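Local coordinates for AP205 bacteriophage COAT protein (Acinetobacter phage ap205, PDB 5FS4) that forms the capsid shell of a small single-stranded RNA bacteriophage, pairing as two-fold dimers that probably serve as its building blocks, at the interface of chains A and B. Numbering follows the deposited sequence. Chains: chain A/B, AP205 bacteriophage COAT protein.

Contact 1: the interface of chains A and B. Residues chain A 85, 99-100, 103; chain B 103, 106-107, 110.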
ATOM      1  N   ILE A  85       2.418   4.613  -3.384  1.00  7.03           N
ATOM      2  CA  ILE A  85       1.234   5.506  -3.201  1.00  6.88           C
ATOM      3  C   ILE A  85       1.442   6.706  -4.074  1.00  6.68           C
ATOM      4  O   ILE A  85       2.474   7.356  -3.992  1.00  6.10           O
ATOM      5  CB  ILE A  85       1.115   5.968  -1.761  1.00  6.91           C
ATOM      6  CG1 ILE A  85       0.704   4.782  -0.905  1.00  6.56           C
ATOM      7  CG2 ILE A  85       0.093   7.082  -1.600  1.00  6.68           C
ATOM      8  CD1 ILE A  85       0.892   4.994   0.593  1.00  6.50           C
ATOM      9  N   TRP A  99      -5.465   5.135   1.320  1.00  7.39           N
ATOM     10  CA  TRP A  99      -4.499   4.215   1.953  1.00  7.22           C
ATOM     11  C   TRP A  99      -5.167   3.363   3.067  1.00  7.85           C
ATOM     12  O   TRP A  99      -4.975   2.149   3.134  1.00  8.48           O
ATOM     13  CB  TRP A  99      -3.352   5.012   2.487  1.00  6.59           C
ATOM     14  CG  TRP A  99      -2.395   4.250   3.372  1.00  6.76           C
ATOM     15  CD1 TRP A  99      -2.026   4.607   4.649  1.00  6.40           C
ATOM     16  CD2 TRP A  99      -1.650   3.059   3.047  1.00  6.78           C
ATOM     17  NE1 TRP A  99      -1.103   3.729   5.132  1.00  6.66           N
ATOM     18  CE2 TRP A  99      -0.850   2.765   4.173  1.00  6.64           C
ATOM     19  CE3 TRP A  99      -1.547   2.210   1.892  1.00  6.49           C
ATOM     20  CZ2 TRP A  99       0.003   1.644   4.211  1.00  6.79           C
ATOM     21  CZ3 TRP A  99      -0.670   1.140   1.928  1.00  6.49           C
ATOM     22  CH2 TRP A  99       0.075   0.846   3.082  1.00  6.74           C
ATOM     23  N   GLU A 100      -6.000   3.992   3.899  1.00  8.16           N
ATOM     24  CA  GLU A 100      -6.810   3.226   4.879  1.00  9.24           C
ATOM     25  C   GLU A 100      -7.632   2.103   4.309  1.00  8.59           C
ATOM     26  O   GLU A 100      -7.616   0.995   4.806  1.00  7.88           O
ATOM     27  CB  GLU A 100      -7.708   4.133   5.732  1.00 10.74           C
ATOM     28  CG  GLU A 100      -6.890   5.063   6.623  1.00 11.83           C
ATOM     29  CD  GLU A 100      -5.858   4.343   7.515  1.00 13.61           C
ATOM     30  OE1 GLU A 100      -6.252   3.522   8.386  1.00 14.29           O
ATOM     31  OE2 GLU A 100      -4.654   4.623   7.368  1.00 13.73           O
ATOM     32  N   LYS A 103      -5.389  -0.745   2.734  1.00  8.54           N
ATOM     33  CA  LYS A 103      -5.004  -1.720   3.781  1.00  8.86           C
ATOM     34  C   LYS A 103      -6.125  -2.651   4.181  1.00  9.09           C
ATOM     35  O   LYS A 103      -5.901  -3.807   4.461  1.00  9.05           O
ATOM     36  CB  LYS A 103      -4.495  -1.039   5.049  1.00  8.59           C
ATOM     37  CG  LYS A 103      -3.190  -0.321   4.848  1.00  8.35           C
ATOM     38  CD  LYS A 103      -2.776   0.478   6.094  1.00  8.52           C
ATOM     39  CE  LYS A 103      -3.638   1.724   6.443  1.00  8.43           C
ATOM     40  NZ  LYS A 103      -3.090   2.386   7.691  1.00  8.36           N
TER
ATOM     41  N   LYS B 103       2.801  -1.925   7.147  1.00  7.64           N
ATOM     42  CA  LYS B 103       1.693  -0.996   7.289  1.00  7.82           C
ATOM     43  C   LYS B 103       2.066   0.072   8.346  1.00  8.21           C
ATOM     44  O   LYS B 103       1.902   1.251   8.100  1.00  8.47           O
ATOM     45  CB  LYS B 103       0.399  -1.703   7.669  1.00  8.08           C
ATOM     46  CG  LYS B 103      -0.296  -2.464   6.537  1.00  8.56           C
ATOM     47  CD  LYS B 103      -1.681  -2.951   6.983  1.00  8.56           C
ATOM     48  CE  LYS B 103      -1.533  -4.155   7.902  1.00  9.14           C
ATOM     49  NZ  LYS B 103      -2.811  -4.636   8.515  1.00  9.51           N
ATOM     50  N   VAL B 106       4.841   2.394   6.950  1.00  7.44           N
ATOM     51  CA  VAL B 106       4.274   3.292   5.995  1.00  7.82           C
ATOM     52  C   VAL B 106       3.406   4.343   6.703  1.00  8.21           C
ATOM     53  O   VAL B 106       3.510   5.528   6.387  1.00  9.20           O
ATOM     54  CB  VAL B 106       3.463   2.588   4.881  1.00  7.81           C
ATOM     55  CG1 VAL B 106       2.841   3.664   3.988  1.00  7.63           C
ATOM     56  CG2 VAL B 106       4.325   1.616   4.060  1.00  7.59           C
ATOM     57  N   ASP B 107       2.575   3.929   7.659  1.00  8.50           N
ATOM     58  CA  ASP B 107       1.742   4.867   8.441  1.00  9.33           C
ATOM     59  C   ASP B 107       2.605   5.951   9.067  1.00  9.20           C
ATOM     60  O   ASP B 107       2.273   7.106   8.997  1.00  9.61           O
ATOM     61  CB  ASP B 107       0.941   4.163   9.576  1.00  9.54           C
ATOM     62  CG  ASP B 107      -0.166   3.280   9.072  1.00 10.04           C
ATOM     63  OD1 ASP B 107      -0.558   3.420   7.880  1.00 10.20           O
ATOM     64  OD2 ASP B 107      -0.616   2.397   9.871  1.00  9.81           O
ATOM     65  N   PHE B 110       3.768   8.223   5.984  1.00  7.84           N
ATOM     66  CA  PHE B 110       2.676   8.733   5.158  1.00  8.31           C
ATOM     67  C   PHE B 110       1.380   9.111   5.914  1.00  8.83           C
ATOM     68  O   PHE B 110       0.773  10.157   5.603  1.00  9.62           O
ATOM     69  CB  PHE B 110       2.349   7.700   4.055  1.00  7.99           C
ATOM     70  CG  PHE B 110       1.229   8.125   3.168  1.00  7.92           C
ATOM     71  CD1 PHE B 110       1.472   8.943   2.086  1.00  8.32           C
ATOM     72  CD2 PHE B 110      -0.123   7.719   3.426  1.00  8.44           C
ATOM     73  CE1 PHE B 110       0.419   9.364   1.251  1.00  8.34           C
ATOM     74  CE2 PHE B 110      -1.149   8.134   2.600  1.00  8.41           C
ATOM     75  CZ  PHE B 110      -0.895   8.945   1.520  1.00  8.11           C
TER
HETATM   76  O   HOH W   1      -2.081   0.370  10.007  1.00 22.34           O
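OD1 of B:Asp107, a carboxylate oxygen, takes hydrogen bonds from two groups of chain A where helices 92-111 of the AP205 coat protein dimer pack side by side. The indole NE1 of A:Trp99 donates to OD1 of B:Asp107 at 2.8 Å, nearly along the C-O direction, with 155° at the hydrogen. The ammonium NZ of A:Lys103 approaches B:Asp107 OD1 from the syn side at 2.7 Å, making a salt bridge. The ring and carboxylate planes cross steeply, 76° apart; water 1 links OD2 to A:Lys103 NZ. A:Glu100 is the second shell: its OE2 lies 2.7 Å from A:Lys103 NZ, met from above the carboxylate plane, and probably helps place the ammonium between two acids. A bend at chi3 (-69°) turns that lysine's end toward them, while its CD lies over one indole face and also touches CD of B:Lys103 at 3.7 Å. On the opposite face B:Val106 rests CG1 near the rim, 3.5 Å from A:Trp99 CZ2. Beyond the indole, the B:Phe110 ring meets the five-membered ring edge-to-face. A:Ile85, from strand 76-88, sets CD1 over the centre of the phenyl face and its CG2 against CE1 of B:Phe110 at 3.7 Å.

Contact 2: the interface of chains A and B. Residues chain A 91, 94-95, 98; chain B 59, 79, 110.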
ATOM      1  N   ASN A  91      -4.576  16.778  -2.748  1.00 10.94           N
ATOM      2  CA  ASN A  91      -5.664  15.893  -2.286  1.00 10.39           C
ATOM      3  C   ASN A  91      -5.193  14.846  -1.325  1.00  9.84           C
ATOM      4  O   ASN A  91      -5.813  13.769  -1.200  1.00  9.08           O
ATOM      5  CB  ASN A  91      -6.355  15.222  -3.481  1.00 10.62           C
ATOM      6  CG  ASN A  91      -7.395  16.125  -4.148  1.00 11.13           C
ATOM      7  OD1 ASN A  91      -8.072  16.874  -3.479  1.00 11.21           O
ATOM      8  ND2 ASN A  91      -7.570  15.989  -5.454  1.00 11.31           N
ATOM      9  N   THR A  94      -7.769  12.915   1.083  1.00  8.16           N
ATOM     10  CA  THR A  94      -8.456  11.744   0.488  1.00  7.71           C
ATOM     11  C   THR A  94      -7.492  10.626   0.130  1.00  8.03           C
ATOM     12  O   THR A  94      -7.864   9.452   0.218  1.00  9.02           O
ATOM     13  CB  THR A  94      -9.365  12.083  -0.700  1.00  7.43           C
ATOM     14  OG1 THR A  94      -8.687  12.831  -1.686  1.00  6.87           O
ATOM     15  CG2 THR A  94     -10.602  12.820  -0.199  1.00  7.34           C
ATOM     16  N   LEU A  95      -6.259  10.937  -0.230  1.00  7.71           N
ATOM     17  CA  LEU A  95      -5.300   9.878  -0.511  1.00  7.54           C
ATOM     18  C   LEU A  95      -4.991   9.092   0.767  1.00  8.07           C
ATOM     19  O   LEU A  95      -4.836   7.901   0.734  1.00  6.60           O
ATOM     20  CB  LEU A  95      -4.022  10.473  -1.141  1.00  7.90           C
ATOM     21  CG  LEU A  95      -2.960   9.515  -1.685  1.00  8.12           C
ATOM     22  CD1 LEU A  95      -3.385   8.700  -2.898  1.00  8.25           C
ATOM     23  CD2 LEU A  95      -1.754  10.379  -2.005  1.00  8.33           C
ATOM     24  N   GLU A  98      -7.745   6.715   1.031  1.00  8.27           N
ATOM     25  CA  GLU A  98      -7.470   5.670   0.062  1.00  8.34           C
ATOM     26  C   GLU A  98      -6.495   4.651   0.615  1.00  7.52           C
ATOM     27  O   GLU A  98      -6.692   3.448   0.429  1.00  6.89           O
ATOM     28  CB  GLU A  98      -6.944   6.241  -1.246  1.00  9.33           C
ATOM     29  CG  GLU A  98      -7.961   7.006  -2.068  1.00 10.28           C
ATOM     30  CD  GLU A  98      -9.182   6.154  -2.326  1.00 11.99           C
ATOM     31  OE1 GLU A  98      -8.992   4.981  -2.662  1.00 12.88           O
ATOM     32  OE2 GLU A  98     -10.311   6.696  -2.269  1.00 16.49           O
TER
ATOM     33  N   ARG B  59     -10.272  11.288  -8.487  1.00  9.84           N
ATOM     34  CA  ARG B  59     -10.548  12.307  -7.509  1.00 10.38           C
ATOM     35  C   ARG B  59     -10.503  13.702  -8.108  1.00  9.89           C
ATOM     36  O   ARG B  59      -9.472  14.110  -8.622  1.00  8.74           O
ATOM     37  CB  ARG B  59      -9.485  12.191  -6.410  1.00 10.72           C
ATOM     38  CG  ARG B  59      -9.639  13.118  -5.186  1.00 11.41           C
ATOM     39  CD  ARG B  59     -10.771  12.754  -4.253  1.00 11.55           C
ATOM     40  NE  ARG B  59     -10.631  11.422  -3.727  1.00 11.18           N
ATOM     41  CZ  ARG B  59     -11.569  10.774  -3.061  1.00 11.67           C
ATOM     42  NH1 ARG B  59     -12.716  11.350  -2.799  1.00 12.76           N
ATOM     43  NH2 ARG B  59     -11.340   9.529  -2.671  1.00 12.11           N
ATOM     44  N   GLN B  79      -5.767   8.801  -8.222  1.00  7.57           N
ATOM     45  CA  GLN B  79      -5.169   8.395  -6.963  1.00  7.46           C
ATOM     46  C   GLN B  79      -4.966   6.897  -7.045  1.00  7.02           C
ATOM     47  O   GLN B  79      -5.948   6.158  -7.067  1.00  7.13           O
ATOM     48  CB  GLN B  79      -6.116   8.729  -5.790  1.00  7.49           C
ATOM     49  CG  GLN B  79      -6.197  10.234  -5.486  1.00  7.44           C
ATOM     50  CD  GLN B  79      -7.060  10.561  -4.301  1.00  7.46           C
ATOM     51  OE1 GLN B  79      -8.150   9.972  -4.121  1.00  8.09           O
ATOM     52  NE2 GLN B  79      -6.623  11.553  -3.504  1.00  8.15           N
ATOM     53  N   PHE B 110       3.768   8.223   5.984  1.00  7.84           N
ATOM     54  CA  PHE B 110       2.676   8.733   5.158  1.00  8.31           C
ATOM     55  C   PHE B 110       1.380   9.111   5.914  1.00  8.83           C
ATOM     56  O   PHE B 110       0.773  10.157   5.603  1.00  9.62           O
ATOM     57  CB  PHE B 110       2.349   7.700   4.055  1.00  7.99           C
ATOM     58  CG  PHE B 110       1.229   8.125   3.168  1.00  7.92           C
ATOM     59  CD1 PHE B 110       1.472   8.943   2.086  1.00  8.32           C
ATOM     60  CD2 PHE B 110      -0.123   7.719   3.426  1.00  8.44           C
ATOM     61  CE1 PHE B 110       0.419   9.364   1.251  1.00  8.34           C
ATOM     62  CE2 PHE B 110      -1.149   8.134   2.600  1.00  8.41           C
ATOM     63  CZ  PHE B 110      -0.895   8.945   1.520  1.00  8.11           C
TER
HETATM   64  O   HOH W   2      -6.457   4.772  -4.565  1.00 11.98           O
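The start of helix 92-111 in chain A, with A:Asn91 in the loop just ahead of it, meets extended backbone of chain B at B:Arg59 in strand 47-60 and B:Gln79 in strand 76-88. This helix-on-sheet contact belongs to the AP205 coat protein dimer. B:Gln79 reaches out with its chain extended beyond CG, and its amide NE2 donates to the hydroxyl OG1 of A:Thr94 at 3.0 Å, tilted slightly from the amide plane. That hydroxyl in turn donates to the backbone O of A:Asn91 at 3.1 Å; chi1 of 53° places OG1 between the threonine's backbone N and carbonyl carbon, within range of both partners. The other end of the same amide steadies B:Arg59: NE gives a nearly straight bond to OE1 of B:Gln79 at 2.9 Å. OE1 lies in the guanidinium plane, while NE sits well above the plane of the amide carbonyl. Thus oriented, the guanidinium turns one face to CB of A:Thr94, near its rim. At its edge, NH2 of B:Arg59 forms a salt bridge with OE2 of A:Glu98 at 3.0 Å, though the N-H is not aimed at that oxygen. Water 2 links OE1 of the glutamate to the backbone O of B:Gln79. Toward B:Phe110, A:Leu95 brings CG to 3.9 Å from the ring's CZ.

Contact 3: the interface of chains A and B. Residues chain A 103, 106-107, 111; chain B 99-100, 103.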
ATOM      1  N   LYS A 103      -5.389  -0.745   2.734  1.00  8.54           N
ATOM      2  CA  LYS A 103      -5.004  -1.720   3.781  1.00  8.86           C
ATOM      3  C   LYS A 103      -6.125  -2.651   4.181  1.00  9.09           C
ATOM      4  O   LYS A 103      -5.901  -3.807   4.461  1.00  9.05           O
ATOM      5  CB  LYS A 103      -4.495  -1.039   5.049  1.00  8.59           C
ATOM      6  CG  LYS A 103      -3.190  -0.321   4.848  1.00  8.35           C
ATOM      7  CD  LYS A 103      -2.776   0.478   6.094  1.00  8.52           C
ATOM      8  CE  LYS A 103      -3.638   1.724   6.443  1.00  8.43           C
ATOM      9  NZ  LYS A 103      -3.090   2.386   7.691  1.00  8.36           N
ATOM     10  N   VAL A 106      -6.696  -5.164   1.192  1.00  7.65           N
ATOM     11  CA  VAL A 106      -5.614  -6.108   1.263  1.00  7.65           C
ATOM     12  C   VAL A 106      -5.709  -7.059   2.477  1.00  8.18           C
ATOM     13  O   VAL A 106      -5.499  -8.295   2.358  1.00  7.67           O
ATOM     14  CB  VAL A 106      -4.262  -5.372   1.153  1.00  7.56           C
ATOM     15  CG1 VAL A 106      -3.123  -6.378   1.381  1.00  8.26           C
ATOM     16  CG2 VAL A 106      -4.143  -4.681  -0.224  1.00  7.30           C
ATOM     17  N   ASP A 107      -6.032  -6.517   3.667  1.00  8.51           N
ATOM     18  CA  ASP A 107      -6.242  -7.365   4.843  1.00  8.37           C
ATOM     19  C   ASP A 107      -7.261  -8.445   4.587  1.00  8.06           C
ATOM     20  O   ASP A 107      -7.066  -9.594   4.987  1.00  8.20           O
ATOM     21  CB  ASP A 107      -6.743  -6.541   6.047  1.00  8.54           C
ATOM     22  CG  ASP A 107      -5.653  -5.711   6.724  1.00  9.44           C
ATOM     23  OD1 ASP A 107      -4.449  -5.939   6.471  1.00  9.87           O
ATOM     24  OD2 ASP A 107      -6.016  -4.774   7.483  1.00  9.37           O
ATOM     25  N   ALA A 111      -4.405 -10.914   4.736  1.00 10.60           N
ATOM     26  CA  ALA A 111      -4.239 -11.043   6.202  1.00 12.40           C
ATOM     27  C   ALA A 111      -5.190 -12.083   6.770  1.00 13.86           C
ATOM     28  O   ALA A 111      -4.757 -12.975   7.535  1.00 13.94           O
ATOM     29  CB  ALA A 111      -4.381  -9.717   6.936  1.00 12.18           C
TER
ATOM     30  N   TRP B  99       3.696  -7.910   6.761  1.00  8.64           N
ATOM     31  CA  TRP B  99       2.604  -7.012   6.330  1.00  8.14           C
ATOM     32  C   TRP B  99       2.162  -6.120   7.477  1.00  8.45           C
ATOM     33  O   TRP B  99       2.022  -4.906   7.285  1.00  7.18           O
ATOM     34  CB  TRP B  99       1.435  -7.831   5.716  1.00  8.29           C
ATOM     35  CG  TRP B  99       0.192  -7.031   5.373  1.00  8.13           C
ATOM     36  CD1 TRP B  99      -1.066  -7.284   5.857  1.00  8.36           C
ATOM     37  CD2 TRP B  99       0.046  -5.901   4.473  1.00  8.27           C
ATOM     38  NE1 TRP B  99      -1.962  -6.398   5.320  1.00  8.51           N
ATOM     39  CE2 TRP B  99      -1.307  -5.513   4.513  1.00  8.30           C
ATOM     40  CE3 TRP B  99       0.937  -5.123   3.712  1.00  7.96           C
ATOM     41  CZ2 TRP B  99      -1.815  -4.417   3.741  1.00  8.25           C
ATOM     42  CZ3 TRP B  99       0.455  -4.069   2.992  1.00  8.04           C
ATOM     43  CH2 TRP B  99      -0.918  -3.733   2.991  1.00  8.22           C
ATOM     44  N   GLU B 100       1.958  -6.648   8.698  1.00  8.61           N
ATOM     45  CA  GLU B 100       1.552  -5.717   9.808  1.00  9.48           C
ATOM     46  C   GLU B 100       2.614  -4.620  10.030  1.00  8.77           C
ATOM     47  O   GLU B 100       2.304  -3.395  10.193  1.00  8.49           O
ATOM     48  CB  GLU B 100       1.170  -6.472  11.115  1.00 10.77           C
ATOM     49  CG  GLU B 100       0.016  -7.474  10.942  1.00 12.30           C
ATOM     50  CD  GLU B 100      -1.237  -6.838  10.365  1.00 13.66           C
ATOM     51  OE1 GLU B 100      -1.598  -5.769  10.921  1.00 17.04           O
ATOM     52  OE2 GLU B 100      -1.849  -7.362   9.395  1.00 13.92           O
ATOM     53  N   LYS B 103       2.801  -1.925   7.147  1.00  7.64           N
ATOM     54  CA  LYS B 103       1.693  -0.996   7.289  1.00  7.82           C
ATOM     55  C   LYS B 103       2.066   0.072   8.346  1.00  8.21           C
ATOM     56  O   LYS B 103       1.902   1.251   8.100  1.00  8.47           O
ATOM     57  CB  LYS B 103       0.399  -1.703   7.669  1.00  8.08           C
ATOM     58  CG  LYS B 103      -0.296  -2.464   6.537  1.00  8.56           C
ATOM     59  CD  LYS B 103      -1.681  -2.951   6.983  1.00  8.56           C
ATOM     60  CE  LYS B 103      -1.533  -4.155   7.902  1.00  9.14           C
ATOM     61  NZ  LYS B 103      -2.811  -4.636   8.515  1.00  9.51           N
TER
HETATM   62  O   HOH W   3      -5.270  -2.530   8.442  1.00 20.81           O
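A:Val106 presses its CG1 methyl onto one face of the B:Trp99 indole, off toward the six-membered rim, 3.3 Å from CZ2. The methyl stands anti to the valine's backbone N (chi1 174°), which directs it at the ring. Across the indole, the opposite face is backed by CG of B:Lys103 from its own helix, so the tryptophan is sandwiched between an aliphatic chain of each subunit. Further out, the indole NE1 donates to the carboxylate OD1 of A:Asp107 at 2.8 Å, meeting it nearly along the C-O bond direction with 153° at the hydrogen; the two planes are 78° apart. The ammonium NZ of B:Lys103 forms a salt bridge with this OD1 at 2.9 Å, coming in on the syn side, while its hydrogen bond to OD2 is weak. Water 3 spans NZ of B:Lys103 and OD2 of A:Asp107, 2.6 Å from the latter. Behind the lysine, B:Glu100 offers OE1 at 2.9 Å from NZ; the hydrogen bonds to both glutamate oxygens are weak, but the nearby charge would probably help hold the ammonium at the rim. OE2 of this glutamate is also 4.2 Å from the A:Asp107 OD1, and the lysine probably offsets the like charges. At the outer margin, CB of A:Ala111 lies near B:Glu100. All seven residues belong to the paired helices 92-111, which lie across the sheet of the coat protein dimer.

Contact 1 and contact 3 lie about 9 Å apart between the centres of their C-alpha atoms and share A:Lys103 and B:Lys103, which meet where the two helices 92-111 pass each other. Their tryptophan, aspartate, lysine and valine clusters are twins under the dimer two-fold; contact 1 also takes in A:Ile85 and B:Phe110, contact 3 A:Ala111. Contact 2, about 10 Å from contact 1 and 18 Å from contact 3, shares B:Phe110 with contact 1. It extends the interface to strands 47-60 and 76-88 of chain B; contact 1 already reaches strand 76-88 of chain A. Together they suit an intertwined capsid dimer.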